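Long-range contacts in dihydropteridine reductase (Caenorhabditis elegans, PDB 1OOE), which probably regenerates tetrahydrobiopterin by reducing quinonoid dihydrobiopterin with NADH or NADPH, as a homodimeric member of the short-chain dehydrogenase/reductase family: residues 10-15 with 32-37; 19-24 with 38-43; 51-56 with 103-108; 77-82 with 126-131. All coordinates share one frame; numbering follows the deposited sequence. Where two conformers were deposited one is given.

Interaction 1: residues 10-15 with 32-37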
# COMPACT_ATOMS: atom_id res chain seq x y z
N GLY A 10 -16.17 4.79 10.82
CA GLY A 10 -15.28 5.24 11.89
C GLY A 10 -16.00 6.26 12.75
O GLY A 10 -15.39 7.18 13.30
N GLY A 11 -17.32 6.08 12.89
CA GLY A 11 -18.13 7.00 13.66
C GLY A 11 -17.92 7.05 15.17
O GLY A 11 -18.55 7.88 15.85
N LYS A 12 -17.07 6.18 15.69
CA LYS A 12 -16.79 6.15 17.12
C LYS A 12 -15.58 7.02 17.48
O LYS A 12 -15.37 7.35 18.65
CB LYS A 12 -16.54 4.72 17.60
CG LYS A 12 -17.75 3.80 17.49
CD LYS A 12 -18.91 4.29 18.35
CE LYS A 12 -18.60 4.20 19.84
NZ LYS A 12 -19.75 4.61 20.69
N GLY A 13 -14.79 7.37 16.47
CA GLY A 13 -13.61 8.20 16.71
C GLY A 13 -13.95 9.66 16.94
O GLY A 13 -15.10 10.07 16.78
N ALA A 14 -12.95 10.46 17.31
CA ALA A 14 -13.18 11.88 17.58
C ALA A 14 -13.74 12.60 16.35
O ALA A 14 -14.79 13.25 16.44
CB ALA A 14 -11.87 12.54 18.02
N LEU A 15 -13.06 12.48 15.22
CA LEU A 15 -13.50 13.13 14.00
C LEU A 15 -14.78 12.49 13.46
O LEU A 15 -15.70 13.20 13.04
CB LEU A 15 -12.40 13.06 12.93
CG LEU A 15 -12.72 13.64 11.55
CD1 LEU A 15 -13.14 15.10 11.67
CD2 LEU A 15 -11.50 13.51 10.65
N ASN A 32 -23.65 4.49 10.84
CA ASN A 32 -22.30 4.34 11.39
C ASN A 32 -21.76 2.94 11.17
O ASN A 32 -22.48 1.95 11.35
CB ASN A 32 -22.30 4.63 12.89
CG ASN A 32 -21.01 4.18 13.57
OD1 ASN A 32 -19.94 4.72 13.31
ND2 ASN A 32 -21.12 3.18 14.44
N ILE A 33 -20.50 2.85 10.76
CA ILE A 33 -19.84 1.57 10.56
C ILE A 33 -18.60 1.61 11.45
O ILE A 33 -17.71 2.43 11.23
CB ILE A 33 -19.39 1.38 9.09
CG1 ILE A 33 -20.61 1.37 8.16
CG2 ILE A 33 -18.61 0.08 8.95
CD1 ILE A 33 -20.25 1.23 6.68
N ASP A 34 -18.56 0.74 12.45
CA ASP A 34 -17.41 0.72 13.35
C ASP A 34 -17.40 -0.57 14.17
O ASP A 34 -18.27 -1.42 14.01
CB ASP A 34 -17.44 1.93 14.29
CG ASP A 34 -16.05 2.46 14.60
OD1 ASP A 34 -15.14 1.65 14.87
OD2 ASP A 34 -15.86 3.69 14.57
N LEU A 35 -16.40 -0.69 15.04
CA LEU A 35 -16.25 -1.86 15.88
C LEU A 35 -17.31 -1.95 16.98
O LEU A 35 -17.50 -3.00 17.60
CB LEU A 35 -14.85 -1.86 16.50
CG LEU A 35 -13.70 -1.91 15.49
CD1 LEU A 35 -12.38 -1.62 16.18
CD2 LEU A 35 -13.67 -3.27 14.82
N SER A 36 -17.99 -0.84 17.22
CA SER A 36 -19.06 -0.79 18.22
C SER A 36 -20.09 0.22 17.74
O SER A 36 -19.83 1.00 16.81
CB SER A 36 -18.52 -0.38 19.60
OG SER A 36 -17.97 0.92 19.60
N ALA A 37 -21.26 0.20 18.36
CA ALA A 37 -22.33 1.10 17.95
C ALA A 37 -22.25 2.50 18.53
O ALA A 37 -21.74 2.71 19.63
CB ALA A 37 -23.68 0.48 18.30
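Carboxylate oxygen OD2 of Asp34 sits against the turn at residues 10-13 and accepts a hydrogen bond from the backbone N of Lys12 at 3.0 Å. The donor approaches from above the carboxylate plane, 31° out of it, and the N-H points fairly straight at the oxygen (155°). The other oxygen of Asp34, OD1, is taken by the backbone N of Leu35 at 2.7 Å through its anti lone pair, so both ends of the carboxylate are gripped by main-chain N-H groups and its rotation is fixed.

Two residues earlier, at the start of the turn, Gly10 N donates to Ile33 O at 2.8 Å, nearly along the C=O axis. Gly11 has its CA only 2.9 Å from Asn32 OD1; the backbone can come this close because Gly11 has no side chain. The amide nitrogen of Asn32 in turn bonds to Asn44 OD1, which ties the amide to strand 43-46.

Lys12 adds an outer grip. Its chain, bent at chi2 and chi3, crosses the Asp34 carboxylate obliquely, passes CE beside Ser36 OG at 3.3 Å, and ends with NZ bonded to Ala37 O at 2.9 Å, from above the carbonyl plane. Farther out, the type I turn closes with Gly13 N on Gly10 O, and Gly13 occupies the N-cap position of helix 14-25.

The tight glycine turn between strand 4-9 and helix 14-25, facing an acidic residue at the end of strand 28-34, is characteristic of the dinucleotide-binding beta-alpha-beta unit of a Rossmann fold, and Gly11 and Gly13 fit its GxGxxG pattern.

Interaction 2: residues 19-24 with 38-43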
# COMPACT_ATOMS: atom_id res chain seq x y z
N ILE A 19 -18.38 14.34 12.79
CA ILE A 19 -19.01 14.37 11.48
C ILE A 19 -20.43 13.83 11.57
O ILE A 19 -21.37 14.43 11.04
CB ILE A 19 -18.19 13.53 10.46
CG1 ILE A 19 -16.83 14.21 10.23
CG2 ILE A 19 -18.94 13.40 9.13
CD1 ILE A 19 -15.83 13.34 9.49
N LEU A 20 -20.59 12.69 12.24
CA LEU A 20 -21.90 12.08 12.40
C LEU A 20 -22.88 13.04 13.08
O LEU A 20 -24.00 13.23 12.61
CB LEU A 20 -21.77 10.78 13.22
CG LEU A 20 -23.02 9.90 13.39
CD1 LEU A 20 -22.59 8.47 13.70
CD2 LEU A 20 -23.90 10.46 14.49
N GLU A 21 -22.46 13.64 14.18
CA GLU A 21 -23.31 14.58 14.90
C GLU A 21 -23.68 15.79 14.04
O GLU A 21 -24.82 16.25 14.05
CB GLU A 21 -22.62 15.07 16.18
CG GLU A 21 -22.49 14.02 17.28
CD GLU A 21 -23.83 13.46 17.71
OE1 GLU A 21 -24.84 14.20 17.63
OE2 GLU A 21 -23.87 12.30 18.16
N PHE A 22 -22.70 16.31 13.30
CA PHE A 22 -22.92 17.47 12.45
C PHE A 22 -23.95 17.23 11.35
O PHE A 22 -24.84 18.05 11.13
CB PHE A 22 -21.60 17.93 11.84
CG PHE A 22 -21.69 19.26 11.15
CD1 PHE A 22 -21.86 20.43 11.90
CD2 PHE A 22 -21.60 19.36 9.77
CE1 PHE A 22 -21.94 21.67 11.27
CE2 PHE A 22 -21.68 20.60 9.13
CZ PHE A 22 -21.85 21.75 9.88
N PHE A 23 -23.84 16.11 10.65
CA PHE A 23 -24.80 15.82 9.58
C PHE A 23 -26.18 15.57 10.15
O PHE A 23 -27.19 15.95 9.54
CB PHE A 23 -24.34 14.62 8.74
CG PHE A 23 -23.39 15.00 7.62
CD1 PHE A 23 -22.08 15.38 7.90
CD2 PHE A 23 -23.83 15.04 6.30
CE1 PHE A 23 -21.22 15.78 6.88
CE2 PHE A 23 -22.98 15.44 5.27
CZ PHE A 23 -21.67 15.81 5.56
N LYS A 24 -26.24 14.93 11.31
CA LYS A 24 -27.50 14.64 11.97
C LYS A 24 -28.19 15.96 12.31
O LYS A 24 -29.40 16.12 12.09
CB LYS A 24 -27.26 13.83 13.24
CG LYS A 24 -28.51 13.33 13.93
CD LYS A 24 -28.15 12.61 15.23
CE LYS A 24 -29.39 12.08 15.92
NZ LYS A 24 -29.06 11.41 17.22
N ASN A 38 -22.75 3.46 17.76
CA ASN A 38 -22.82 4.85 18.17
C ASN A 38 -24.33 5.02 18.37
O ASN A 38 -25.08 5.06 17.40
CB ASN A 38 -22.34 5.78 17.06
CG ASN A 38 -22.33 7.24 17.48
OD1 ASN A 38 -23.27 7.72 18.11
ND2 ASN A 38 -21.26 7.95 17.13
N ASP A 39 -24.77 5.09 19.62
CA ASP A 39 -26.20 5.20 19.89
C ASP A 39 -26.87 6.46 19.35
O ASP A 39 -28.08 6.64 19.50
CB ASP A 39 -26.49 5.07 21.39
CG ASP A 39 -25.70 6.04 22.23
OD1 ASP A 39 -25.48 7.18 21.77
OD2 ASP A 39 -25.31 5.67 23.36
N GLN A 40 -26.10 7.34 18.71
CA GLN A 40 -26.65 8.56 18.14
C GLN A 40 -26.98 8.37 16.66
O GLN A 40 -27.71 9.17 16.08
CB GLN A 40 -25.68 9.72 18.32
CG GLN A 40 -25.40 10.08 19.77
CD GLN A 40 -26.68 10.34 20.55
OE1 GLN A 40 -27.45 11.24 20.23
NE2 GLN A 40 -26.91 9.54 21.59
N ALA A 41 -26.45 7.31 16.06
CA ALA A 41 -26.69 7.02 14.65
C ALA A 41 -28.06 6.41 14.42
O ALA A 41 -28.63 5.79 15.31
CB ALA A 41 -25.61 6.08 14.13
N ASP A 42 -28.60 6.59 13.20
CA ASP A 42 -29.91 6.04 12.86
C ASP A 42 -29.79 4.55 12.59
O ASP A 42 -30.74 3.79 12.79
CB ASP A 42 -30.49 6.74 11.63
CG ASP A 42 -30.78 8.21 11.88
OD1 ASP A 42 -29.84 9.03 11.81
OD2 ASP A 42 -31.95 8.54 12.16
N SER A 43 -28.62 4.14 12.11
CA SER A 43 -28.34 2.74 11.82
C SER A 43 -26.89 2.44 12.17
O SER A 43 -26.00 3.27 11.95
CB SER A 43 -28.57 2.43 10.34
OG SER A 43 -29.95 2.33 10.05
O HOH W 1 -21.69 10.91 17.94
O HOH W 2 -27.20 13.15 18.57
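Within the Rossmann-type beta-alpha-beta region, the loop joining strand 28-34 to strand 43-46 folds back onto the flank of helix 14-25. The loop is shaped by a type I turn from Asn38 to Ala41 and by an Asx turn, in which Asn38 OD1 accepts the backbone N of Gln40 on an in-plane lone pair at 2.9 Å.

The apolar part is small. Leu20, its CG anti to the backbone N (chi1 -174°), reaches out so that methyl CD1 lies 3.9 Å from Ala41 CB and meets the amide of Asn38 tip to tip, and it also packs on Val30 and Asn32 of strand 28-34.

The polar part surrounds Gln40. Lys24, fully extended beyond CG, carries NZ to Gln40 O at 2.9 Å, in the carbonyl plane and on a lone pair. The chain of Glu21 bends at chi2 and crosses Gln40 obliquely, which brings OE2 to 3.1 Å from Gln40 CG. Gln40 is bent at chi2 too, and its NE2 donates to Asp39 OD1 at 2.8 Å, from well above the carboxylate plane.

Two waters complete the seam. One donates to Glu21 OE2 at 2.6 Å and accepts from Asn38 ND2, which also bonds to Gly11 O. The second accepts from Lys24 NZ and donates to both Glu21 OE1 and Gln40 OE1.

The direct hydrogen bond from Lys24 NZ to Gln40 O is therefore reinforced by shared water. The second water bridges the lysine ammonium and the glutamate carboxylate, an arrangement that would be expected to moderate both charges.

Interaction 3: residues 51-56 with 103-108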
# COMPACT_ATOMS: atom_id res chain seq x y z
N LYS A 51 -12.49 -10.90 12.15
CA LYS A 51 -12.69 -11.44 10.81
C LYS A 51 -11.65 -10.91 9.82
O LYS A 51 -11.11 -9.82 10.01
CB LYS A 51 -14.10 -11.10 10.31
CG LYS A 51 -15.19 -11.73 11.16
CD LYS A 51 -16.57 -11.49 10.59
CE LYS A 51 -17.61 -12.29 11.35
NZ LYS A 51 -18.94 -12.19 10.70
N ASN A 52 -11.36 -11.69 8.77
CA ASN A 52 -10.38 -11.25 7.78
C ASN A 52 -10.99 -10.22 6.83
O ASN A 52 -12.16 -9.86 6.96
CB ASN A 52 -9.80 -12.44 6.99
CG ASN A 52 -10.84 -13.25 6.25
OD1 ASN A 52 -11.73 -12.70 5.60
ND2 ASN A 52 -10.73 -14.58 6.33
N TRP A 53 -10.19 -9.75 5.87
CA TRP A 53 -10.63 -8.72 4.93
C TRP A 53 -11.91 -9.06 4.17
O TRP A 53 -12.87 -8.29 4.20
CB TRP A 53 -9.51 -8.41 3.93
CG TRP A 53 -9.57 -7.03 3.32
CD1 TRP A 53 -10.61 -6.14 3.37
CD2 TRP A 53 -8.54 -6.39 2.55
NE1 TRP A 53 -10.29 -4.99 2.68
CE2 TRP A 53 -9.02 -5.12 2.16
CE3 TRP A 53 -7.26 -6.78 2.15
CZ2 TRP A 53 -8.26 -4.24 1.39
CZ3 TRP A 53 -6.50 -5.90 1.39
CH2 TRP A 53 -7.01 -4.64 1.01
N THR A 54 -11.93 -10.21 3.50
CA THR A 54 -13.11 -10.60 2.74
C THR A 54 -14.31 -10.88 3.64
O THR A 54 -15.45 -10.60 3.26
CB THR A 54 -12.82 -11.84 1.84
OG1 THR A 54 -12.28 -12.90 2.63
CG2 THR A 54 -11.83 -11.47 0.74
N GLU A 55 -14.07 -11.41 4.83
CA GLU A 55 -15.17 -11.67 5.76
C GLU A 55 -15.76 -10.34 6.20
O GLU A 55 -16.98 -10.20 6.33
CB GLU A 55 -14.68 -12.47 6.98
CG GLU A 55 -14.26 -13.90 6.67
CD GLU A 55 -13.76 -14.65 7.90
OE1 GLU A 55 -12.88 -14.10 8.61
OE2 GLU A 55 -14.23 -15.78 8.15
N GLN A 56 -14.91 -9.35 6.45
CA GLN A 56 -15.39 -8.04 6.86
C GLN A 56 -16.18 -7.38 5.73
O GLN A 56 -17.23 -6.79 5.97
CB GLN A 56 -14.22 -7.14 7.28
CG GLN A 56 -13.90 -7.18 8.76
CD GLN A 56 -12.84 -6.17 9.15
OE1 GLN A 56 -12.84 -5.04 8.67
NE2 GLN A 56 -11.93 -6.58 10.04
N GLN A 103 -5.93 -1.31 9.41
CA GLN A 103 -6.62 -0.12 9.86
C GLN A 103 -6.94 0.93 8.79
O GLN A 103 -8.03 1.49 8.79
CB GLN A 103 -5.83 0.53 11.00
CG GLN A 103 -5.96 -0.22 12.32
CD GLN A 103 -5.06 0.34 13.41
OE1 GLN A 103 -4.91 1.56 13.54
NE2 GLN A 103 -4.45 -0.54 14.19
N SER A 104 -5.99 1.19 7.89
CA SER A 104 -6.19 2.19 6.84
C SER A 104 -6.60 1.65 5.47
O SER A 104 -7.49 2.21 4.82
CB SER A 104 -4.92 3.04 6.67
OG SER A 104 -4.73 3.91 7.77
N VAL A 105 -5.95 0.58 5.03
CA VAL A 105 -6.25 0.01 3.72
C VAL A 105 -7.54 -0.81 3.66
O VAL A 105 -8.33 -0.65 2.73
CB VAL A 105 -5.07 -0.85 3.21
CG1 VAL A 105 -5.40 -1.46 1.85
CG2 VAL A 105 -3.82 0.01 3.10
N TRP A 106 -7.76 -1.67 4.64
CA TRP A 106 -8.98 -2.48 4.64
C TRP A 106 -10.23 -1.60 4.64
O TRP A 106 -11.14 -1.80 3.83
CB TRP A 106 -9.02 -3.40 5.87
CG TRP A 106 -8.10 -4.60 5.81
CD1 TRP A 106 -6.96 -4.73 5.08
CD2 TRP A 106 -8.23 -5.80 6.57
NE1 TRP A 106 -6.37 -5.95 5.34
CE2 TRP A 106 -7.13 -6.63 6.25
CE3 TRP A 106 -9.18 -6.27 7.50
CZ2 TRP A 106 -6.95 -7.89 6.82
CZ3 TRP A 106 -8.99 -7.53 8.07
CH2 TRP A 106 -7.88 -8.32 7.73
N SER A 107 -10.27 -0.63 5.54
CA SER A 107 -11.41 0.28 5.66
C SER A 107 -11.63 1.14 4.42
O SER A 107 -12.75 1.24 3.91
CB SER A 107 -11.25 1.18 6.89
OG SER A 107 -10.03 1.90 6.85
N SER A 108 -10.55 1.75 3.92
CA SER A 108 -10.66 2.59 2.73
C SER A 108 -11.21 1.81 1.55
O SER A 108 -12.03 2.31 0.80
CB SER A 108 -9.29 3.16 2.35
OG SER A 108 -8.83 4.06 3.34
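Stacking of two indoles dominates the contact. The five-membered rings of Trp53 and Trp106 lie face to face, centroids 3.8 Å apart and planes at 10°, with Trp106 CD1 over the centre of the Trp53 ring system. The side chains overlap head to tail, each laying its CB over the other's ring in a CH-pi contact: Trp53 CB is 3.8 Å from the centroid of the Trp106 six-membered ring, and Trp106 CB lies over the Trp53 five-membered ring. Trp53 N joins its CB over Trp106, 3.3 Å from Trp106 CH2.

Apolar packing extends the stack to Val105, whose CG1 lies 3.7 Å from Trp53 CH2.

Polar groups border the stack. Lys51 O and Gln56 NE2 meet the Trp106 ring at its edge and are linked by a weak hydrogen bond. The N-terminus of helix 53-68 is secured by a capping box: Glu55 N donates to Asn52 OD1 at 2.8 Å, and Asn52 N returns the bond to Glu55 OE1.

The contact thus pins the start of helix 53-68 against the middle of helix 93-118, where Trp53 also packs on Ala109 and Ile110 and on Val94 of the second subunit, while Val105 continues to Ala149 of helix 141-158.

Interaction 4: residues 77-82 with 126-131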
# COMPACT_ATOMS: atom_id res chain seq x y z
N PHE A 77 -18.13 8.68 4.09
CA PHE A 77 -16.96 9.32 4.69
C PHE A 77 -16.19 8.31 5.53
O PHE A 77 -16.71 7.81 6.52
CB PHE A 77 -17.41 10.49 5.57
CG PHE A 77 -18.44 11.39 4.93
CD1 PHE A 77 -18.28 11.83 3.61
CD2 PHE A 77 -19.55 11.81 5.65
CE1 PHE A 77 -19.23 12.68 3.03
CE2 PHE A 77 -20.50 12.66 5.07
CZ PHE A 77 -20.34 13.09 3.76
N CYS A 78 -14.95 8.03 5.14
CA CYS A 78 -14.13 7.06 5.86
C CYS A 78 -13.00 7.74 6.63
O CYS A 78 -12.08 8.29 6.03
CB CYS A 78 -13.54 6.05 4.87
SG CYS A 78 -12.66 4.68 5.66
N VAL A 79 -13.09 7.68 7.96
CA VAL A 79 -12.08 8.29 8.83
C VAL A 79 -11.56 7.30 9.87
O VAL A 79 -11.02 7.70 10.91
CB VAL A 79 -12.66 9.53 9.55
CG1 VAL A 79 -12.95 10.63 8.54
CG2 VAL A 79 -13.94 9.15 10.31
N ALA A 80 -11.70 6.01 9.58
CA ALA A 80 -11.26 4.96 10.50
C ALA A 80 -9.75 4.74 10.51
O ALA A 80 -9.05 5.09 9.57
CB ALA A 80 -11.96 3.65 10.14
N GLY A 81 -9.25 4.16 11.60
CA GLY A 81 -7.83 3.88 11.69
C GLY A 81 -7.02 4.61 12.74
O GLY A 81 -7.33 5.75 13.10
N GLY A 82 -5.96 3.95 13.21
CA GLY A 82 -5.09 4.53 14.22
C GLY A 82 -3.64 4.58 13.75
O GLY A 82 -3.38 4.64 12.55
N GLN A 126 -15.25 10.28 0.57
CA GLN A 126 -14.10 10.92 1.20
C GLN A 126 -13.29 9.87 1.94
O GLN A 126 -13.83 9.04 2.66
CB GLN A 126 -14.56 12.03 2.15
CG GLN A 126 -13.47 12.57 3.07
CD GLN A 126 -13.44 11.88 4.41
OE1 GLN A 126 -14.49 11.68 5.03
NE2 GLN A 126 -12.25 11.50 4.88
N LEU A 127 -11.97 9.91 1.74
CA LEU A 127 -11.06 8.98 2.39
C LEU A 127 -10.05 9.79 3.19
O LEU A 127 -9.93 11.00 3.03
CB LEU A 127 -10.32 8.13 1.35
CG LEU A 127 -11.15 7.31 0.36
CD1 LEU A 127 -10.22 6.60 -0.61
CD2 LEU A 127 -12.02 6.30 1.12
N THR A 128 -9.32 9.10 4.06
CA THR A 128 -8.33 9.78 4.88
C THR A 128 -6.94 9.28 4.55
O THR A 128 -6.64 8.10 4.70
CB THR A 128 -8.63 9.56 6.37
OG1 THR A 128 -9.94 10.05 6.67
CG2 THR A 128 -7.61 10.31 7.23
N GLY A 129 -6.08 10.20 4.09
CA GLY A 129 -4.72 9.84 3.74
C GLY A 129 -3.78 10.21 4.87
O GLY A 129 -4.13 10.07 6.04
N ALA A 130 -2.59 10.69 4.53
CA ALA A 130 -1.61 11.09 5.54
C ALA A 130 -0.55 12.01 4.93
O ALA A 130 0.18 11.62 4.02
CB ALA A 130 -0.95 9.86 6.15
N ALA A 131 -0.47 13.24 5.44
CA ALA A 131 0.51 14.20 4.92
C ALA A 131 1.93 13.63 4.96
O ALA A 131 2.72 13.86 4.05
CB ALA A 131 0.43 15.51 5.73
O HOH W 3 -9.92 6.30 4.44
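Strands 73-78 and 123-128 run parallel side by side in the middle of the Rossmann-type sheet, and this contact takes in their C-terminal ends and the loops beyond. The tight part lies at the strand ends. Cys78 N donates to Gln126 O at 2.9 Å, in the carbonyl plane and almost straight (169°). One step on, the hydroxyl of Thr128, its OG1 anti to the carbonyl carbon, donates to Cys78 O at 2.8 Å along an in-plane lone pair, a side chain thus carrying the link just where the strands end.

Phe77 and Gln126 project from the same face of the sheet. Gln126 bends at chi2 (-94°), crosses Phe77 at about a right angle and sets its amide 25° from the ring plane. Its NE2 bonds weakly to Leu127 O and lies 3.8 Å from Val79 CG1. Cys78 CB meets Leu127 CD2 more loosely, at 4.1 Å.

Beside the hydroxyl bond a water bridges the strand ends, accepting from Thr128 N at 2.9 Å and donating weakly to Cys78 O; past Val79 and Thr128 the two segments make no further contact. The two loops then find other partners: Gly82 N bonds to Gln103 OE1, while Thr128 O and Gly129 O both receive Lys147 NZ of helix 141-158.

Back in the packed part, Gln126 OE1 is buried 3.2 Å from Phe77 CB, without a hydrogen-bonding partner in the model.

Overall arrangement
From the N terminus, the glycine turn after strand 4-9 meets the end of strand 28-34 in interaction 1, closing the first beta-alpha-beta unit. Interaction 2 crosses it along the chain, since its segments alternate with those of interaction 1; both use helix 14-25, and they touch through Asn32 and Ser43. Interaction 3 opens only after both have closed. It joins helices 53-68 and 93-118 and crosses interaction 4, which links neighbouring strands at the sheet centre; Gln103 and Gly82 meet between the two. Interaction 4 also touches interaction 1 through Leu15 and Val79, and interaction 2 through Phe23 and Phe77.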